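Glutaredoxin 2 (Salmonella enterica subsp. enterica serovar Typhimurium, PDB 3IR4) binds glutathione and probably acts as a glutathione-dependent thiol-disulfide oxidoreductase with a glutathione S-transferase-like architecture. Local coordinates at residues F14-A18 and S65-V69; I21-I27 and V72-K78. All coordinates share one frame; numbering follows the deposited sequence.

Contact 1. Residues F14-A18 and S65-V69. With GSH (glutathione), chain B.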
# COMPACT_ATOMS: atom_id res chain seq x y z
N PHE A 14 0.98 1.86 -3.69
CA PHE A 14 1.60 1.28 -4.90
C PHE A 14 2.95 0.66 -4.56
O PHE A 14 3.35 -0.35 -5.15
CB PHE A 14 1.70 2.35 -5.98
CG PHE A 14 0.39 2.92 -6.39
CD1 PHE A 14 -0.05 4.14 -5.92
CD2 PHE A 14 -0.49 2.18 -7.17
CE1 PHE A 14 -1.28 4.65 -6.32
CE2 PHE A 14 -1.73 2.69 -7.55
CZ PHE A 14 -2.11 3.92 -7.11
N CYS A 15 3.69 1.30 -3.67
CA CYS A 15 4.95 0.75 -3.20
C CYS A 15 4.75 -0.53 -2.40
O CYS A 15 5.52 -1.50 -2.55
CB CYS A 15 5.69 1.80 -2.39
SG CYS A 15 6.29 3.18 -3.43
N VAL A 16 3.71 -0.60 -1.60
CA VAL A 16 3.39 -1.83 -0.88
C VAL A 16 3.11 -2.94 -1.89
O VAL A 16 3.60 -4.03 -1.73
CB VAL A 16 2.22 -1.60 0.11
CG1 VAL A 16 1.75 -2.92 0.73
CG2 VAL A 16 2.62 -0.58 1.19
N LYS A 17 2.35 -2.64 -2.94
CA LYS A 17 2.07 -3.63 -3.98
C LYS A 17 3.38 -4.23 -4.52
O LYS A 17 3.53 -5.44 -4.64
CB LYS A 17 1.27 -3.03 -5.15
CG LYS A 17 -0.12 -2.58 -4.74
CD LYS A 17 -0.89 -1.93 -5.87
CE LYS A 17 -2.05 -1.19 -5.34
NZ LYS A 17 -2.97 -0.69 -6.38
N ALA A 18 4.32 -3.35 -4.85
CA ALA A 18 5.60 -3.73 -5.41
C ALA A 18 6.44 -4.58 -4.46
O ALA A 18 7.22 -5.39 -4.91
CB ALA A 18 6.40 -2.52 -5.85
N SER A 65 3.76 -0.14 -10.43
CA SER A 65 3.54 -1.20 -9.47
C SER A 65 3.15 -2.55 -10.05
O SER A 65 3.75 -3.55 -9.71
CB SER A 65 2.52 -0.78 -8.41
OG SER A 65 1.29 -0.46 -8.98
N MSE A 66 2.17 -2.57 -10.94
CA MSE A 66 1.70 -3.88 -11.42
C MSE A 66 2.69 -4.51 -12.39
O MSE A 66 2.77 -5.73 -12.48
CB MSE A 66 0.30 -3.78 -12.01
CG MSE A 66 -0.77 -3.35 -11.02
SE MSE A 66 -0.78 -4.31 -9.33
CE MSE A 66 -1.11 -6.08 -9.99
N ASP A 67 3.43 -3.68 -13.14
CA ASP A 67 4.49 -4.22 -13.99
C ASP A 67 5.59 -4.84 -13.15
O ASP A 67 6.13 -5.88 -13.51
CB ASP A 67 5.04 -3.17 -14.93
CG ASP A 67 4.03 -2.72 -15.97
OD1 ASP A 67 2.95 -3.34 -16.12
OD2 ASP A 67 4.28 -1.70 -16.63
N ILE A 68 5.95 -4.20 -12.04
CA ILE A 68 6.92 -4.74 -11.12
C ILE A 68 6.39 -6.06 -10.55
O ILE A 68 7.11 -7.04 -10.48
CB ILE A 68 7.23 -3.72 -10.01
CG1 ILE A 68 7.89 -2.48 -10.59
CG2 ILE A 68 8.08 -4.35 -8.90
CD1 ILE A 68 7.95 -1.32 -9.62
N VAL A 69 5.15 -6.06 -10.07
CA VAL A 69 4.54 -7.25 -9.49
C VAL A 69 4.67 -8.43 -10.44
O VAL A 69 5.12 -9.49 -10.06
CB VAL A 69 3.06 -6.97 -9.12
CG1 VAL A 69 2.28 -8.28 -8.88
CG2 VAL A 69 2.97 -6.05 -7.88
N1 GSH B . 0.68 4.07 -11.70
CA1 GSH B . 1.71 4.13 -10.66
C1 GSH B . 2.01 2.74 -10.16
O11 GSH B . 1.09 1.88 -10.27
O12 GSH B . 3.13 2.51 -9.66
CB1 GSH B . 1.21 5.03 -9.53
CG1 GSH B . 2.33 5.35 -8.55
CD1 GSH B . 2.04 6.52 -7.64
OE1 GSH B . 0.83 7.12 -7.68
N2 GSH B . 2.95 6.90 -6.77
CA2 GSH B . 2.88 8.11 -5.96
C2 GSH B . 3.89 9.10 -6.44
O2 GSH B . 5.08 8.66 -6.87
CB2 GSH B . 3.10 7.80 -4.46
SG2 GSH B . 1.82 6.77 -3.67
N3 GSH B . 3.61 10.38 -6.38
CA3 GSH B . 4.40 11.37 -7.07
C3 GSH B . 5.00 12.28 -6.07
O31 GSH B . 4.99 11.94 -4.85
O32 GSH B . 5.50 13.36 -6.48
O HOH W 1 -1.58 -0.66 -8.86

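Contact 2. Residues I21-I27 and V72-K78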
# COMPACT_ATOMS: atom_id res chain seq x y z
N ILE A 21 5.25 -9.29 -3.68
CA ILE A 21 5.71 -10.54 -4.28
C ILE A 21 7.07 -10.92 -3.72
O ILE A 21 7.36 -12.11 -3.56
CB ILE A 21 5.70 -10.53 -5.83
CG1 ILE A 21 4.28 -10.38 -6.37
CG2 ILE A 21 6.38 -11.80 -6.41
CD1 ILE A 21 3.35 -11.50 -6.10
N PHE A 22 7.94 -9.94 -3.45
CA PHE A 22 9.22 -10.26 -2.86
C PHE A 22 9.03 -11.04 -1.56
O PHE A 22 9.70 -12.02 -1.27
CB PHE A 22 10.05 -9.01 -2.61
CG PHE A 22 10.57 -8.37 -3.85
CD1 PHE A 22 11.73 -8.83 -4.47
CD2 PHE A 22 9.91 -7.29 -4.43
CE1 PHE A 22 12.22 -8.24 -5.61
CE2 PHE A 22 10.41 -6.70 -5.59
CZ PHE A 22 11.58 -7.18 -6.16
N GLY A 23 8.11 -10.58 -0.73
CA GLY A 23 7.85 -11.25 0.51
C GLY A 23 7.23 -12.61 0.35
O GLY A 23 7.66 -13.60 0.96
N LEU A 24 6.21 -12.69 -0.48
CA LEU A 24 5.49 -13.94 -0.67
C LEU A 24 6.36 -15.06 -1.25
O LEU A 24 6.12 -16.22 -0.96
CB LEU A 24 4.25 -13.75 -1.57
CG LEU A 24 3.18 -12.84 -0.97
CD1 LEU A 24 2.14 -12.40 -2.00
CD2 LEU A 24 2.52 -13.51 0.21
N LYS A 25 7.30 -14.69 -2.11
CA LYS A 25 8.19 -15.64 -2.77
C LYS A 25 9.56 -15.74 -2.10
O LYS A 25 10.42 -16.48 -2.57
CB LYS A 25 8.37 -15.29 -4.24
CG LYS A 25 7.05 -15.28 -5.01
CD LYS A 25 7.24 -15.23 -6.52
CE LYS A 25 7.54 -16.58 -7.14
NZ LYS A 25 7.83 -16.46 -8.62
N ASN A 26 9.79 -14.99 -1.03
CA ASN A 26 11.09 -14.95 -0.34
C ASN A 26 12.24 -14.60 -1.28
O ASN A 26 13.30 -15.19 -1.24
CB ASN A 26 11.35 -16.28 0.42
CG ASN A 26 10.17 -16.66 1.31
OD1 ASN A 26 9.69 -15.87 2.07
ND2 ASN A 26 9.66 -17.86 1.14
N ILE A 27 12.00 -13.61 -2.13
CA ILE A 27 13.02 -13.10 -3.02
C ILE A 27 13.64 -11.87 -2.35
O ILE A 27 12.90 -10.95 -1.99
CB ILE A 27 12.43 -12.69 -4.39
CG1 ILE A 27 11.83 -13.91 -5.10
CG2 ILE A 27 13.48 -12.00 -5.26
CD1 ILE A 27 10.88 -13.52 -6.22
N VAL A 72 8.46 -9.58 -11.27
CA VAL A 72 9.05 -10.31 -10.17
C VAL A 72 8.36 -11.66 -9.96
O VAL A 72 9.01 -12.64 -9.73
CB VAL A 72 9.07 -9.46 -8.89
CG1 VAL A 72 9.62 -10.23 -7.68
CG2 VAL A 72 9.88 -8.18 -9.11
N ASP A 73 7.04 -11.73 -10.06
CA ASP A 73 6.33 -12.99 -9.90
C ASP A 73 6.73 -13.99 -11.00
O ASP A 73 6.74 -15.19 -10.78
CB ASP A 73 4.82 -12.77 -9.94
CG ASP A 73 4.03 -13.96 -9.42
OD1 ASP A 73 4.52 -14.65 -8.50
OD2 ASP A 73 2.90 -14.18 -9.93
N ASN A 74 7.06 -13.48 -12.17
CA ASN A 74 7.35 -14.30 -13.34
C ASN A 74 8.80 -14.65 -13.52
O ASN A 74 9.14 -15.53 -14.33
CB ASN A 74 6.79 -13.61 -14.58
CG ASN A 74 5.29 -13.51 -14.57
OD1 ASN A 74 4.59 -14.13 -13.77
ND2 ASN A 74 4.75 -12.71 -15.50
N LEU A 75 9.67 -14.02 -12.73
CA LEU A 75 11.10 -14.12 -12.99
C LEU A 75 11.66 -15.54 -12.87
O LEU A 75 12.58 -15.89 -13.61
CB LEU A 75 11.84 -13.10 -12.09
CG LEU A 75 13.29 -12.83 -12.44
CD1 LEU A 75 13.48 -12.36 -13.87
CD2 LEU A 75 13.83 -11.82 -11.43
N ASP A 76 11.13 -16.35 -11.96
CA ASP A 76 11.58 -17.74 -11.73
C ASP A 76 10.78 -18.78 -12.52
O ASP A 76 11.00 -19.98 -12.37
CB ASP A 76 11.66 -18.08 -10.23
CG ASP A 76 10.31 -18.30 -9.58
OD1 ASP A 76 10.29 -18.57 -8.35
OD2 ASP A 76 9.27 -18.20 -10.24
N GLY A 77 9.84 -18.32 -13.34
CA GLY A 77 9.04 -19.22 -14.17
C GLY A 77 7.85 -19.84 -13.48
O GLY A 77 7.13 -20.59 -14.13
N LYS A 78 7.62 -19.54 -12.20
CA LYS A 78 6.54 -20.13 -11.42
C LYS A 78 5.76 -19.07 -10.66
O LYS A 78 5.99 -18.82 -9.46
CB LYS A 78 7.03 -21.20 -10.47
CG LYS A 78 5.85 -21.95 -9.81
CD LYS A 78 6.29 -23.03 -8.84
CE LYS A 78 5.18 -23.38 -7.82
NZ LYS A 78 4.79 -22.29 -6.83
O HOH W 2 10.17 -15.10 -9.42

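Contact 1. Residues F14-A18 and S65-V69
Ser65, Lys17 and Ala18 bury the most surface where helix 13-25 meets the start of helix 65-74. The two short segments run nearly parallel, 7° apart, with axes 8.6 Å from each other. Their closest backbone pair is Ala18 CA and Ser65 CA, at 5.2 Å.

Ser65 packs its CB against Phe14 O, 3.4 Å away. Its hydroxyl takes the position between backbone N and carbonyl carbon (chi1 60°). From there Ser65 OG donates to O11 of glutathione at 2.7 Å, while Ser65 N donates to O12 at 2.8 Å with an N-H...O angle of 164°. One residue thus grips both oxygens of the alpha-carboxylate of the gamma-glutamyl residue at the helix N terminus, as in thioredoxin-fold glutathione sites. Phe14 adds its ring. CB1 of glutathione lies over the centre of one face, and Ser65 OG sits near the ring edge.

Lys17 runs extended past the Ser65 hydroxyl. A water accepts from Lys17 NZ and donates to Ser65 OG, so the hydroxyl is held from two directions. Lys17 NZ is also hydrogen-bonded to His177 ND1, on helix 173-185. The middle of the lysine chain passes selenomethionine Met66, with CD 4.2 Å from SE.

Away from the ligand, Ala18 CB meets Ile68 CG2 at 3.9 Å, the apolar pair of this contact. Val69 CG2 lies against the backbone oxygen Lys17 O, 3.3 Å away.

Lys49, Val51 and Glu64 also bind the glutathione. Ala18 rests on Leu6 of strand 5-8. Lys17 and Met66 touch helix 173-185 of the C-terminal domain.

Contact 2. Residues I21-I27 and V72-K78
Val72 packs on the Phe22 ring, and Lys25 reaches Asp73 and Asp76, where the C-terminal ends of two helices of the thioredoxin-like domain meet. Helix 13-25 closes in a Schellman motif at Asn26. Helix 65-74 gives way to a type I turn, Asn74 to Gly77.

The apolar part centres on Val72. Its CG1 lies over the face of the Phe22 ring, a CH-pi contact 3.9 Å from the centroid and 12° off the ring normal. This methyl is anti to the backbone N (chi1 177°); the other, CG2, lies off the same face, nearest Phe22 CZ at 3.5 Å. Ile21 CG2 and Ile27 CD1 also touch Val72 CG1, so three side chains surround one methyl. Ile21 CG2 extends the packing to the backbone of Asp73. Leu54 of strand 53-55 touches both Phe22 and Val72.

The polar part gathers round the Lys25 ammonium. The lysine chain bends at chi3 (82°), which turns its end toward the last turn of helix 65-74 and the turn that follows it. Lys25 NZ donates to Asp73 O at 2.7 Å and to Lys78 O at 3.1 Å, each from above the carbonyl plane. It also forms a salt bridge with Asp76 OD2 at 2.8 Å. A long salt bridge to Asp73 OD1 completes the charge network, which would probably stabilise the positive charge. Asp73 is itself held by the backbone N of Leu80 and of Leu81.

One water accepts from Lys25 NZ and Asp76 N, and donates to Val72 O.

Asp76 also shapes its own loop through an Asx turn. Asp76 OD2 accepts a hydrogen bond from Lys78 N at 2.9 Å, from the face of the carboxylate opposite to Lys25 NZ.

Overall arrangement
From the N terminus, strand 5-8 leads into helix 13-25, which supplies the first segment of both contacts. The chain then passes through strand 30-33, helix 40-46 and strands 53-55 and 61-63. It returns along helix 65-74, where contact 1 closes the first long loop. Contact 2 closes a second one just beyond. The segments alternate along the chain, so the loops cross. Their centres lie 12 Å apart on the same helix pair, joined where Val69 CG1 meets Ile21 CG1 at 3.8 Å. Contact 1 lies at the glutathione end of the pair, and contact 2 joins the opposite, C-terminal ends.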